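Local structure of dipeptide Epimerase (Enterococcus faecalis V583, 3JZU) at residues 19-24 and 51-56; 218-223 and 240-245; 264-269 and 291-296; 299-304 and 317-322. The protein belongs to the mandelate racemase/muconate lactonizing enzyme family of the enolase superfamily, joining an N-terminal capping domain to a TIM-type barrel that holds a magnesium ion. One frame throughout, in Å; residues are numbered along the deposited sequence.

Contact 1 (19-24 and 51-56); sequences FTIALG and GIFITG. With TYR (tyrosine), chain J.
L23 and F53 meet where two loops of the capping domain converge over the barrel mouth, an example of a lid built from apolar side chains. One loop is the two-residue turn of a beta hairpin, the other a single weakly bonded helical turn.

The aromatic contact comes first. L23 CB sits over one face of the F53 ring as a CH-pi contact, 4.1 Å from the ring centroid and 17° off its normal. CG of F53 stands between its own backbone N and carbonyl carbon (chi1 50°), a setting that swings the ring out toward the hairpin. L23 covers one face, and the edge of the ring meets the bound tyrosine, F53 CZ lying 3.4 Å from ligand CE1.

Aliphatic contacts lie beside the ring. I21 arrives from the opposite direction, and its CD1 touches both F53 CE2 at 3.6 Å and CD1 of the bound tyrosine at 3.5 Å. L23 and I54 cross at about a right angle and press tightly, CD1 to CD1 at 3.4 Å.

Backbone bonds hold each loop in shape, and no hydrogen bond crosses between them. I21 and G24 pair in both directions around the type I turn. In the helical turn, the carbonyl oxygen of G51 accepts two bonds, from I54 N and T55 N, each 2.9 Å long.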
loop_
_atom_site.group_PDB
_atom_site.type_symbol
_atom_site.label_atom_id
_atom_site.label_comp_id
_atom_site.label_asym_id
_atom_site.label_seq_id
_atom_site.Cartn_x
_atom_site.Cartn_y
_atom_site.Cartn_z
ATOM N N PHE A 19 11.761 -1.195 -11.492
ATOM C CA PHE A 19 10.345 -1.421 -11.715
ATOM C C PHE A 19 9.777 -0.261 -12.497
ATOM O O PHE A 19 9.914 0.892 -12.096
ATOM C CB PHE A 19 9.602 -1.548 -10.384
ATOM C CG PHE A 19 8.593 -2.654 -10.365
ATOM C CD1 PHE A 19 9.000 -3.977 -10.214
ATOM C CD2 PHE A 19 7.239 -2.381 -10.528
ATOM C CE1 PHE A 19 8.075 -5.015 -10.227
ATOM C CE2 PHE A 19 6.303 -3.410 -10.543
ATOM C CZ PHE A 19 6.723 -4.731 -10.393
ATOM N N THR A 20 9.136 -0.566 -13.616
ATOM C CA THR A 20 8.553 0.480 -14.437
ATOM C C THR A 20 7.031 0.504 -14.373
ATOM O O THR A 20 6.372 -0.522 -14.552
ATOM C CB THR A 20 8.972 0.335 -15.917
ATOM O OG1 THR A 20 10.390 0.501 -16.036
ATOM C CG2 THR A 20 8.280 1.388 -16.773
ATOM N N ILE A 21 6.486 1.685 -14.095
ATOM C CA ILE A 21 5.044 1.886 -14.077
ATOM C C ILE A 21 4.818 3.085 -14.991
ATOM O O ILE A 21 5.783 3.674 -15.484
ATOM C CB ILE A 21 4.487 2.175 -12.659
ATOM C CG1 ILE A 21 5.065 3.472 -12.097
ATOM C CG2 ILE A 21 4.806 0.998 -11.730
ATOM C CD1 ILE A 21 4.385 3.916 -10.821
ATOM N N ALA A 22 3.564 3.450 -15.221
ATOM C CA ALA A 22 3.258 4.566 -16.108
ATOM C C ALA A 22 3.900 5.879 -15.675
ATOM O O ALA A 22 4.262 6.699 -16.524
ATOM C CB ALA A 22 1.743 4.742 -16.235
ATOM N N LEU A 23 4.065 6.057 -14.363
ATOM C CA LEU A 23 4.637 7.281 -13.781
ATOM C C LEU A 23 6.162 7.419 -13.834
ATOM O O LEU A 23 6.693 8.525 -13.702
ATOM C CB LEU A 23 4.188 7.400 -12.327
ATOM C CG LEU A 23 2.665 7.360 -12.137
ATOM C CD1 LEU A 23 2.327 7.329 -10.657
ATOM C CD2 LEU A 23 2.037 8.560 -12.818
ATOM N N GLY A 24 6.859 6.299 -13.992
ATOM C CA GLY A 24 8.307 6.339 -14.038
ATOM C C GLY A 24 8.912 5.039 -13.541
ATOM O O GLY A 24 8.266 3.989 -13.547
ATOM N N GLY A 51 7.031 7.800 -1.954
ATOM C CA GLY A 51 7.066 7.585 -3.390
ATOM C C GLY A 51 6.924 8.966 -4.010
ATOM O O GLY A 51 5.823 9.522 -4.045
ATOM N N ILE A 52 8.035 9.515 -4.494
ATOM C CA ILE A 52 8.057 10.849 -5.068
ATOM C C ILE A 52 7.053 11.082 -6.195
ATOM O O ILE A 52 6.403 12.122 -6.223
ATOM C CB ILE A 52 9.498 11.233 -5.537
ATOM C CG1 ILE A 52 9.566 12.729 -5.855
ATOM C CG2 ILE A 52 9.912 10.398 -6.737
ATOM C CD1 ILE A 52 10.982 13.264 -6.054
ATOM N N PHE A 53 6.891 10.134 -7.114
ATOM C CA PHE A 53 5.933 10.388 -8.177
ATOM C C PHE A 53 4.492 10.094 -7.777
ATOM O O PHE A 53 3.602 10.065 -8.615
ATOM C CB PHE A 53 6.332 9.685 -9.494
ATOM C CG PHE A 53 6.662 8.226 -9.362
ATOM C CD1 PHE A 53 7.720 7.688 -10.089
ATOM C CD2 PHE A 53 5.889 7.376 -8.581
ATOM C CE1 PHE A 53 8.003 6.322 -10.045
ATOM C CE2 PHE A 53 6.161 6.002 -8.528
ATOM C CZ PHE A 53 7.218 5.476 -9.262
ATOM N N ILE A 54 4.268 9.905 -6.476
ATOM C CA ILE A 54 2.919 9.669 -5.973
ATOM C C ILE A 54 2.510 10.813 -5.045
ATOM O O ILE A 54 1.481 11.455 -5.252
ATOM C CB ILE A 54 2.816 8.348 -5.187
ATOM C CG1 ILE A 54 3.126 7.168 -6.110
ATOM C CG2 ILE A 54 1.408 8.191 -4.625
ATOM C CD1 ILE A 54 2.140 7.027 -7.266
ATOM N N THR A 55 3.344 11.083 -4.044
ATOM C CA THR A 55 3.078 12.128 -3.058
ATOM C C THR A 55 4.081 13.284 -3.085
ATOM O O THR A 55 3.879 14.306 -2.421
ATOM C CB THR A 55 3.117 11.539 -1.651
ATOM O OG1 THR A 55 4.461 11.147 -1.355
ATOM C CG2 THR A 55 2.220 10.318 -1.558
ATOM N N GLY A 56 5.172 13.109 -3.826
ATOM C CA GLY A 56 6.181 14.148 -3.905
ATOM C C GLY A 56 7.140 14.143 -2.733
ATOM O O GLY A 56 8.106 14.909 -2.703
HETATM N N TYR J . 2.618 0.487 -5.900
HETATM C CA TYR J . 2.012 1.675 -6.506
HETATM C C TYR J . 0.614 1.434 -7.081
HETATM O O TYR J . -0.156 0.674 -6.458
HETATM C CB TYR J . 2.922 2.214 -7.613
HETATM C CG TYR J . 4.320 2.588 -7.162
HETATM C CD1 TYR J . 5.429 2.249 -7.935
HETATM C CD2 TYR J . 4.535 3.310 -5.986
HETATM C CE1 TYR J . 6.720 2.617 -7.552
HETATM C CE2 TYR J . 5.827 3.689 -5.596
HETATM C CZ TYR J . 6.913 3.337 -6.386
HETATM O OH TYR J . 8.197 3.711 -6.029
HETATM O OXT TYR J . 0.308 2.025 -8.145
#

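Contact 2 (218-223 and 240-245); sequences VKRRDL and DESCFD. With MG (magnesium ion), chain K; TYR (tyrosine), chain J.
S242 OG has two partners from the loop after strand 211-215: it donates to R220 O over 2.8 Å and is also hydrogen-bonded to Q216 NE2. Both segments are loops at the C-terminal ends of neighbouring strands of the TIM-type barrel, so the bond illustrates how adjacent beta-alpha loops are tied together. The hydroxyl approaches the carbonyl well off its axis, at a C=O...OG angle of 118°. Beside it the methyl CD2 of L223 packs against the same serine.

R220 carries most of the remaining contact. Its side chain leaves the backbone with CG opposite N (chi1 169°) and runs extended to NE, past the carbonyl of E241, its NE 2.8 Å from E241 O, and ends over the face of F244. This is a cation-pi contact, with R220 CZ 4.4 Å from the ring centroid. The guanidinium does not lie flat on the ring; the two planes are 67° apart, and NH2 stands above the ring centre.

The loop of S242 and F244 also reaches the metal. D240, whose OD2 meets the magnesium ion at 2.3 Å, binds it together with D189 and E215, and OXT of the bound tyrosine and a water join them. E241 belongs to the second shell: its OE2 is hydrogen-bonded to N191, while its OE1 accepts from the metal-bound water at 2.7 Å.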
loop_
_atom_site.group_PDB
_atom_site.type_symbol
_atom_site.label_atom_id
_atom_site.label_comp_id
_atom_site.label_asym_id
_atom_site.label_seq_id
_atom_site.Cartn_x
_atom_site.Cartn_y
_atom_site.Cartn_z
ATOM N N VAL A 218 -7.511 6.750 -14.978
ATOM C CA VAL A 218 -7.315 8.143 -15.376
ATOM C C VAL A 218 -6.553 8.993 -14.358
ATOM O O VAL A 218 -6.257 8.548 -13.251
ATOM C CB VAL A 218 -8.671 8.837 -15.645
ATOM C CG1 VAL A 218 -9.403 8.138 -16.779
ATOM C CG2 VAL A 218 -9.518 8.831 -14.387
ATOM N N LYS A 219 -6.242 10.222 -14.758
ATOM C CA LYS A 219 -5.521 11.174 -13.924
ATOM C C LYS A 219 -6.162 11.292 -12.553
ATOM O O LYS A 219 -7.389 11.261 -12.427
ATOM C CB LYS A 219 -5.492 12.550 -14.600
ATOM C CG LYS A 219 -4.726 12.585 -15.913
ATOM C CD LYS A 219 -3.268 12.186 -15.716
ATOM C CE LYS A 219 -2.558 11.982 -17.055
ATOM N NZ LYS A 219 -1.218 11.338 -16.892
ATOM N N ARG A 220 -5.326 11.441 -11.528
ATOM C CA ARG A 220 -5.793 11.543 -10.152
ATOM C C ARG A 220 -6.877 12.592 -9.903
ATOM O O ARG A 220 -7.840 12.336 -9.179
ATOM C CB ARG A 220 -4.603 11.803 -9.220
ATOM C CG ARG A 220 -5.002 12.185 -7.809
ATOM C CD ARG A 220 -3.790 12.441 -6.922
ATOM N NE ARG A 220 -4.201 12.769 -5.561
ATOM C CZ ARG A 220 -4.612 13.970 -5.168
ATOM N NH1 ARG A 220 -4.659 14.976 -6.034
ATOM N NH2 ARG A 220 -4.989 14.162 -3.909
ATOM N N ARG A 221 -6.744 13.761 -10.512
ATOM C CA ARG A 221 -7.714 14.829 -10.294
ATOM C C ARG A 221 -8.979 14.734 -11.133
ATOM O O ARG A 221 -9.958 15.434 -10.861
ATOM C CB ARG A 221 -7.043 16.181 -10.538
ATOM C CG ARG A 221 -5.748 16.350 -9.760
ATOM C CD ARG A 221 -6.013 16.490 -8.273
ATOM N NE ARG A 221 -6.100 17.893 -7.886
ATOM C CZ ARG A 221 -5.080 18.742 -7.948
ATOM N NH1 ARG A 221 -5.238 20.005 -7.580
ATOM N NH2 ARG A 221 -3.896 18.323 -8.373
ATOM N N ASP A 222 -8.965 13.871 -12.145
ATOM C CA ASP A 222 -10.115 13.717 -13.027
ATOM C C ASP A 222 -11.195 12.796 -12.447
ATOM O O ASP A 222 -11.441 11.706 -12.968
ATOM C CB ASP A 222 -9.654 13.189 -14.390
ATOM C CG ASP A 222 -10.713 13.356 -15.463
ATOM O OD1 ASP A 222 -11.757 13.967 -15.158
ATOM O OD2 ASP A 222 -10.501 12.883 -16.602
ATOM N N LEU A 223 -11.848 13.248 -11.381
ATOM C CA LEU A 223 -12.891 12.460 -10.728
ATOM C C LEU A 223 -14.138 12.289 -11.593
ATOM O O LEU A 223 -14.849 11.293 -11.472
ATOM C CB LEU A 223 -13.275 13.097 -9.395
ATOM C CG LEU A 223 -12.140 13.291 -8.388
ATOM C CD1 LEU A 223 -12.711 13.864 -7.101
ATOM C CD2 LEU A 223 -11.438 11.963 -8.121
ATOM N N ASP A 240 -6.796 4.744 -6.733
ATOM C CA ASP A 240 -5.563 4.669 -5.968
ATOM C C ASP A 240 -5.084 6.088 -5.741
ATOM O O ASP A 240 -5.327 6.655 -4.679
ATOM C CB ASP A 240 -4.494 3.858 -6.695
ATOM C CG ASP A 240 -3.190 3.793 -5.923
ATOM O OD1 ASP A 240 -3.159 4.219 -4.741
ATOM O OD2 ASP A 240 -2.189 3.311 -6.497
ATOM N N GLU A 241 -4.416 6.675 -6.730
ATOM C CA GLU A 241 -3.933 8.038 -6.560
ATOM C C GLU A 241 -5.065 9.027 -6.280
ATOM O O GLU A 241 -4.844 10.050 -5.634
ATOM C CB GLU A 241 -3.113 8.497 -7.776
ATOM C CG GLU A 241 -1.803 7.739 -7.950
ATOM C CD GLU A 241 -1.927 6.580 -8.917
ATOM O OE1 GLU A 241 -2.917 5.830 -8.826
ATOM O OE2 GLU A 241 -1.031 6.423 -9.771
ATOM N N SER A 242 -6.279 8.725 -6.738
ATOM C CA SER A 242 -7.410 9.624 -6.490
ATOM C C SER A 242 -7.824 9.631 -5.019
ATOM O O SER A 242 -8.581 10.502 -4.584
ATOM C CB SER A 242 -8.632 9.235 -7.343
ATOM O OG SER A 242 -8.457 9.597 -8.705
ATOM N N CYS A 243 -7.338 8.662 -4.250
ATOM C CA CYS A 243 -7.696 8.595 -2.838
ATOM C C CYS A 243 -6.521 8.456 -1.867
ATOM O O CYS A 243 -6.004 7.359 -1.648
ATOM C CB CYS A 243 -8.674 7.445 -2.595
ATOM S SG CYS A 243 -9.356 7.423 -0.910
ATOM N N PHE A 244 -6.119 9.578 -1.279
ATOM C CA PHE A 244 -5.029 9.601 -0.305
ATOM C C PHE A 244 -5.526 9.352 1.114
ATOM O O PHE A 244 -5.003 8.497 1.815
ATOM C CB PHE A 244 -4.321 10.952 -0.318
ATOM C CG PHE A 244 -3.313 11.110 -1.408
ATOM C CD1 PHE A 244 -3.471 10.464 -2.630
ATOM C CD2 PHE A 244 -2.217 11.943 -1.230
ATOM C CE1 PHE A 244 -2.553 10.647 -3.656
ATOM C CE2 PHE A 244 -1.295 12.130 -2.258
ATOM C CZ PHE A 244 -1.466 11.478 -3.471
ATOM N N ASP A 245 -6.536 10.110 1.538
ATOM C CA ASP A 245 -7.041 9.973 2.896
ATOM C C ASP A 245 -8.548 9.808 3.038
ATOM O O ASP A 245 -9.273 9.634 2.060
ATOM C CB ASP A 245 -6.593 11.170 3.741
ATOM C CG ASP A 245 -6.967 12.505 3.112
ATOM O OD1 ASP A 245 -7.924 12.553 2.309
ATOM O OD2 ASP A 245 -6.308 13.513 3.428
HETATM MG MG MG K . -2.112 1.556 -7.979
HETATM N N TYR J . 2.618 0.487 -5.900
HETATM C CA TYR J . 2.012 1.675 -6.506
HETATM C C TYR J . 0.614 1.434 -7.081
HETATM O O TYR J . -0.156 0.674 -6.458
HETATM C CB TYR J . 2.922 2.214 -7.613
HETATM C CG TYR J . 4.320 2.588 -7.162
HETATM C CD1 TYR J . 5.429 2.249 -7.935
HETATM C CD2 TYR J . 4.535 3.310 -5.986
HETATM C CE1 TYR J . 6.720 2.617 -7.552
HETATM C CE2 TYR J . 5.827 3.689 -5.596
HETATM C CZ TYR J . 6.913 3.337 -6.386
HETATM O OH TYR J . 8.197 3.711 -6.029
HETATM O OXT TYR J . 0.308 2.025 -8.145
HETATM O O HOH W 1 -2.801 3.140 -9.362
#

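Contact 3 (264-269 and 291-296); sequences KLMKCG and GCMAEE. With TYR (tyrosine), chain J; LEU (leucine), chain I.
K264 lies across the backbone of G291 and C292, its CE 3.4 Å from C292 O. That carbonyl accepts a 2.8 Å hydrogen bond from N of the bound tyrosine, whereas K264 NZ makes only a weak bond, 3.5 Å, to the ligand O. NZ is held more firmly by N262 and by a salt bridge to D240, which K267 NZ shares.

Behind this first shell, M293 crosses K264 at about a right angle, its sulfur touching both K264 CD and the ligand ring and its CG 3.7 Å from M266 CB. M266 CG in turn rests against the carboxylate of E296. That carboxylate fixes the loop: M293 N points at E296 OE2 almost dead straight (2.7 Å, 177°). Two waters complete the seam, one joining M266 N to E296 OE2, the other L265 N to G291 O.

The ligand is met by loops after the consecutive strands 260-263 and 287-290, as is usual for TIM-barrel active sites, including those of the enolase superfamily.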
loop_
_atom_site.group_PDB
_atom_site.type_symbol
_atom_site.label_atom_id
_atom_site.label_comp_id
_atom_site.label_asym_id
_atom_site.label_seq_id
_atom_site.Cartn_x
_atom_site.Cartn_y
_atom_site.Cartn_z
ATOM N N LYS A 264 -3.109 2.892 1.280
ATOM C CA LYS A 264 -1.663 2.798 1.507
ATOM C C LYS A 264 -1.345 3.603 2.760
ATOM O O LYS A 264 -1.771 4.756 2.879
ATOM C CB LYS A 264 -0.858 3.368 0.335
ATOM C CG LYS A 264 -0.843 2.500 -0.915
ATOM C CD LYS A 264 0.076 3.088 -1.965
ATOM C CE LYS A 264 -0.051 2.346 -3.281
ATOM N NZ LYS A 264 -1.460 2.389 -3.755
ATOM N N LEU A 265 -0.613 3.005 3.694
ATOM C CA LEU A 265 -0.254 3.730 4.908
ATOM C C LEU A 265 0.595 4.942 4.561
ATOM O O LEU A 265 0.535 5.959 5.250
ATOM C CB LEU A 265 0.511 2.833 5.889
ATOM C CG LEU A 265 -0.227 1.570 6.338
ATOM C CD1 LEU A 265 0.585 0.836 7.378
ATOM C CD2 LEU A 265 -1.588 1.949 6.884
ATOM N N MET A 266 1.388 4.841 3.493
ATOM C CA MET A 266 2.243 5.953 3.088
ATOM C C MET A 266 1.478 7.065 2.364
ATOM O O MET A 266 2.046 8.115 2.044
ATOM C CB MET A 266 3.404 5.457 2.218
ATOM C CG MET A 266 4.314 4.459 2.920
ATOM S SD MET A 266 4.877 5.102 4.511
ATOM C CE MET A 266 4.615 3.684 5.551
ATOM N N LYS A 267 0.198 6.835 2.085
ATOM C CA LYS A 267 -0.612 7.875 1.444
ATOM C C LYS A 267 -1.440 8.618 2.481
ATOM O O LYS A 267 -1.625 9.827 2.382
ATOM C CB LYS A 267 -1.593 7.298 0.412
ATOM C CG LYS A 267 -1.067 7.090 -0.987
ATOM C CD LYS A 267 -2.216 6.753 -1.946
ATOM C CE LYS A 267 -3.024 5.552 -1.461
ATOM N NZ LYS A 267 -4.155 5.232 -2.393
ATOM N N CYS A 268 -1.944 7.887 3.470
ATOM C CA CYS A 268 -2.813 8.493 4.467
ATOM C C CYS A 268 -2.163 8.924 5.783
ATOM O O CYS A 268 -2.769 9.652 6.567
ATOM C CB CYS A 268 -3.987 7.548 4.754
ATOM S SG CYS A 268 -3.504 5.925 5.400
ATOM N N GLY A 269 -0.935 8.489 6.027
ATOM C CA GLY A 269 -0.284 8.868 7.263
ATOM C C GLY A 269 -0.358 7.834 8.376
ATOM O O GLY A 269 -0.321 8.192 9.551
ATOM N N GLY A 291 -2.457 -1.594 -0.153
ATOM C CA GLY A 291 -1.368 -1.538 -1.113
ATOM C C GLY A 291 -0.067 -1.060 -0.499
ATOM O O GLY A 291 0.059 -1.007 0.721
ATOM N N CYS A 292 0.901 -0.703 -1.339
ATOM C CA CYS A 292 2.194 -0.245 -0.830
ATOM C C CYS A 292 3.034 0.489 -1.862
ATOM O O CYS A 292 2.786 0.419 -3.076
ATOM C CB CYS A 292 3.006 -1.437 -0.319
ATOM S SG CYS A 292 3.465 -2.612 -1.626
ATOM N N MET A 293 4.041 1.191 -1.356
ATOM C CA MET A 293 4.992 1.910 -2.189
ATOM C C MET A 293 6.145 0.926 -2.388
ATOM O O MET A 293 6.362 0.066 -1.542
ATOM C CB MET A 293 5.507 3.150 -1.455
ATOM C CG MET A 293 4.417 4.141 -1.087
ATOM S SD MET A 293 3.548 4.725 -2.552
ATOM C CE MET A 293 2.629 6.130 -1.853
ATOM N N ALA A 294 6.878 1.043 -3.495
ATOM C CA ALA A 294 8.004 0.145 -3.733
ATOM C C ALA A 294 9.137 0.466 -2.749
ATOM O O ALA A 294 9.969 -0.388 -2.441
ATOM C CB ALA A 294 8.503 0.293 -5.172
ATOM N N GLU A 295 9.136 1.692 -2.236
ATOM C CA GLU A 295 10.166 2.158 -1.302
ATOM C C GLU A 295 10.041 1.645 0.144
ATOM O O GLU A 295 10.880 1.947 0.994
ATOM C CB GLU A 295 10.194 3.693 -1.291
ATOM C CG GLU A 295 10.602 4.325 -2.618
ATOM C CD GLU A 295 9.446 4.531 -3.577
ATOM O OE1 GLU A 295 8.381 3.892 -3.408
ATOM O OE2 GLU A 295 9.608 5.340 -4.514
ATOM N N GLU A 296 9.008 0.873 0.432
ATOM C CA GLU A 296 8.832 0.366 1.788
ATOM C C GLU A 296 9.509 -0.970 1.988
ATOM O O GLU A 296 9.732 -1.704 1.032
ATOM C CB GLU A 296 7.351 0.208 2.112
ATOM C CG GLU A 296 6.545 1.463 1.976
ATOM C CD GLU A 296 5.088 1.194 2.290
ATOM O OE1 GLU A 296 4.805 0.812 3.451
ATOM O OE2 GLU A 296 4.247 1.339 1.374
HETATM N N TYR J . 2.618 0.487 -5.900
HETATM C CA TYR J . 2.012 1.675 -6.506
HETATM C C TYR J . 0.614 1.434 -7.081
HETATM O O TYR J . -0.156 0.674 -6.458
HETATM C CB TYR J . 2.922 2.214 -7.613
HETATM C CG TYR J . 4.320 2.588 -7.162
HETATM C CD1 TYR J . 5.429 2.249 -7.935
HETATM C CD2 TYR J . 4.535 3.310 -5.986
HETATM C CE1 TYR J . 6.720 2.617 -7.552
HETATM C CE2 TYR J . 5.827 3.689 -5.596
HETATM C CZ TYR J . 6.913 3.337 -6.386
HETATM O OH TYR J . 8.197 3.711 -6.029
HETATM O OXT TYR J . 0.308 2.025 -8.145
HETATM N N LEU I . 2.481 -3.113 -5.749
HETATM C CA LEU I . 3.281 -1.851 -5.736
HETATM C C LEU I . 2.562 -0.718 -6.469
HETATM O O LEU I . 1.974 -0.935 -7.532
HETATM C CB LEU I . 4.638 -2.079 -6.419
HETATM C CG LEU I . 5.580 -3.156 -5.878
HETATM C CD1 LEU I . 6.868 -3.168 -6.687
HETATM C CD2 LEU I . 5.882 -2.883 -4.415
HETATM O O HOH W 2 0.347 0.463 3.057
HETATM O O HOH W 3 1.831 2.280 1.994
#

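Contact 4 (299-304 and 317-322); sequences IGITAA and ADLDAT. With LEU (leucine), chain I.
I301 and L319 slide past each other in opposite directions, touching flank to flank rather than end to end, with I301 CG2 4.1 Å from L319 CB. Each branch of the isoleucine thereby has its own neighbour. CG1, anti to the carbonyl carbon (chi1 -64°), carries the longer arm toward A321, where I301 CD1 reaches A321 CB at 3.7 Å. T322 crosses this arm obliquely and lays its methyl CG2 3.8 Å from I301 CG1, while its hydroxyl is bonded to the carbonyl of S335. One helical turn on, A304 CB meets L319 CD2 at 3.9 Å.

The contact is wholly apolar, and the polar residues beside L319 serve the ligand instead. N of the bound leucine donates to D318 OD2 at 2.6 Å and to D320 OD1 at 2.8 Å, so two carboxylates that probably favour a charged amino group hold it. D318 OD2 also forms a salt bridge with K159. L319 and A321 leave the backbone toward the helix and D320 away from it, so the loop packs on the helix through L319 and A321 and offers its aspartates to the ligand, which A321 also touches.

Helix 298-310 is the helix of a beta-alpha-beta crossover from strand 287-290 to strand 314-317. A304 and L319 both also touch I290 of the first strand, and A317 bonds through its backbone to D132 of strand 128-135, where the barrel closes.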
loop_
_atom_site.group_PDB
_atom_site.type_symbol
_atom_site.label_atom_id
_atom_site.label_comp_id
_atom_site.label_asym_id
_atom_site.label_seq_id
_atom_site.Cartn_x
_atom_site.Cartn_y
_atom_site.Cartn_z
ATOM N N ILE A 299 9.093 -3.304 7.709
ATOM C CA ILE A 299 8.336 -2.543 8.692
ATOM C C ILE A 299 6.998 -2.068 8.121
ATOM O O ILE A 299 5.934 -2.411 8.651
ATOM C CB ILE A 299 9.175 -1.348 9.210
ATOM C CG1 ILE A 299 10.465 -1.883 9.851
ATOM C CG2 ILE A 299 8.376 -0.537 10.227
ATOM C CD1 ILE A 299 11.421 -0.822 10.327
ATOM N N GLY A 300 7.048 -1.307 7.031
ATOM C CA GLY A 300 5.818 -0.815 6.423
ATOM C C GLY A 300 4.878 -1.914 5.954
ATOM O O GLY A 300 3.664 -1.846 6.168
ATOM N N ILE A 301 5.444 -2.938 5.325
ATOM C CA ILE A 301 4.658 -4.054 4.813
ATOM C C ILE A 301 3.988 -4.860 5.923
ATOM O O ILE A 301 2.798 -5.193 5.826
ATOM C CB ILE A 301 5.540 -4.981 3.955
ATOM C CG1 ILE A 301 6.041 -4.216 2.725
ATOM C CG2 ILE A 301 4.761 -6.203 3.517
ATOM C CD1 ILE A 301 4.920 -3.763 1.774
ATOM N N THR A 302 4.746 -5.171 6.973
ATOM C CA THR A 302 4.216 -5.932 8.093
ATOM C C THR A 302 3.065 -5.152 8.740
ATOM O O THR A 302 2.032 -5.730 9.067
ATOM C CB THR A 302 5.309 -6.218 9.156
ATOM O OG1 THR A 302 6.388 -6.963 8.563
ATOM C CG2 THR A 302 4.722 -7.024 10.311
ATOM N N ALA A 303 3.238 -3.842 8.908
ATOM C CA ALA A 303 2.191 -3.015 9.510
ATOM C C ALA A 303 0.909 -3.069 8.675
ATOM O O ALA A 303 -0.184 -3.244 9.217
ATOM C CB ALA A 303 2.664 -1.575 9.647
ATOM N N ALA A 304 1.056 -2.914 7.359
ATOM C CA ALA A 304 -0.079 -2.951 6.433
ATOM C C ALA A 304 -0.785 -4.299 6.454
ATOM O O ALA A 304 -2.026 -4.367 6.402
ATOM C CB ALA A 304 0.387 -2.636 5.015
ATOM N N ALA A 317 -5.230 -7.617 -1.265
ATOM C CA ALA A 317 -3.917 -7.168 -0.827
ATOM C C ALA A 317 -2.897 -7.137 -1.952
ATOM O O ALA A 317 -2.850 -8.024 -2.803
ATOM C CB ALA A 317 -3.408 -8.053 0.304
ATOM N N ASP A 318 -2.077 -6.092 -1.934
ATOM C CA ASP A 318 -1.009 -5.895 -2.899
ATOM C C ASP A 318 0.170 -5.410 -2.050
ATOM O O ASP A 318 0.493 -4.219 -2.035
ATOM C CB ASP A 318 -1.420 -4.837 -3.937
ATOM C CG ASP A 318 -0.292 -4.483 -4.904
ATOM O OD1 ASP A 318 0.351 -5.406 -5.432
ATOM O OD2 ASP A 318 -0.057 -3.277 -5.150
ATOM N N LEU A 319 0.772 -6.345 -1.314
ATOM C CA LEU A 319 1.907 -6.061 -0.432
ATOM C C LEU A 319 3.087 -6.900 -0.910
ATOM O O LEU A 319 3.412 -7.938 -0.324
ATOM C CB LEU A 319 1.539 -6.434 1.005
ATOM C CG LEU A 319 0.270 -5.742 1.506
ATOM C CD1 LEU A 319 -0.108 -6.230 2.905
ATOM C CD2 LEU A 319 0.513 -4.240 1.496
ATOM N N ASP A 320 3.728 -6.414 -1.967
ATOM C CA ASP A 320 4.838 -7.106 -2.598
ATOM C C ASP A 320 6.149 -6.319 -2.613
ATOM O O ASP A 320 7.077 -6.677 -3.326
ATOM C CB ASP A 320 4.430 -7.488 -4.036
ATOM C CG ASP A 320 3.930 -6.293 -4.852
ATOM O OD1 ASP A 320 3.688 -5.215 -4.267
ATOM O OD2 ASP A 320 3.763 -6.435 -6.089
ATOM N N ALA A 321 6.246 -5.262 -1.817
ATOM C CA ALA A 321 7.477 -4.485 -1.809
ATOM C C ALA A 321 8.704 -5.277 -1.339
ATOM O O ALA A 321 9.799 -5.080 -1.872
ATOM C CB ALA A 321 7.310 -3.229 -0.955
ATOM N N THR A 322 8.537 -6.169 -0.360
ATOM C CA THR A 322 9.683 -6.926 0.146
ATOM C C THR A 322 10.242 -7.925 -0.848
ATOM O O THR A 322 11.427 -8.277 -0.772
ATOM C CB THR A 322 9.365 -7.713 1.451
ATOM O OG1 THR A 322 8.369 -8.708 1.187
ATOM C CG2 THR A 322 8.881 -6.777 2.544
HETATM N N LEU I . 2.481 -3.113 -5.749
HETATM C CA LEU I . 3.281 -1.851 -5.736
HETATM C C LEU I . 2.562 -0.718 -6.469
HETATM O O LEU I . 1.974 -0.935 -7.532
HETATM C CB LEU I . 4.638 -2.079 -6.419
HETATM C CG LEU I . 5.580 -3.156 -5.878
HETATM C CD1 LEU I . 6.868 -3.168 -6.687
HETATM C CD2 LEU I . 5.882 -2.883 -4.415
#

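In the fold
The four contacts cluster round one ligand pocket, in which the capping domain supplies contact 1 and the barrel the other three. Contacts 1, 2 and 3 all touch the bound tyrosine, and contacts 3 and 4 share the bound leucine. Contacts 2 and 3 are tied by charge: D240 OD1 of contact 2 forms salt bridges of 2.7 Å with both K264 NZ and K267 NZ of contact 3. The lid packs on the barrel loops, with I54 O 3.4 Å from F244 CZ and I54 CG2 3.7 Å from M293 CE. Contacts 3 and 4 have centres about 8 Å apart, whereas contacts 2 and 4, with centres about 21 Å apart, do not touch.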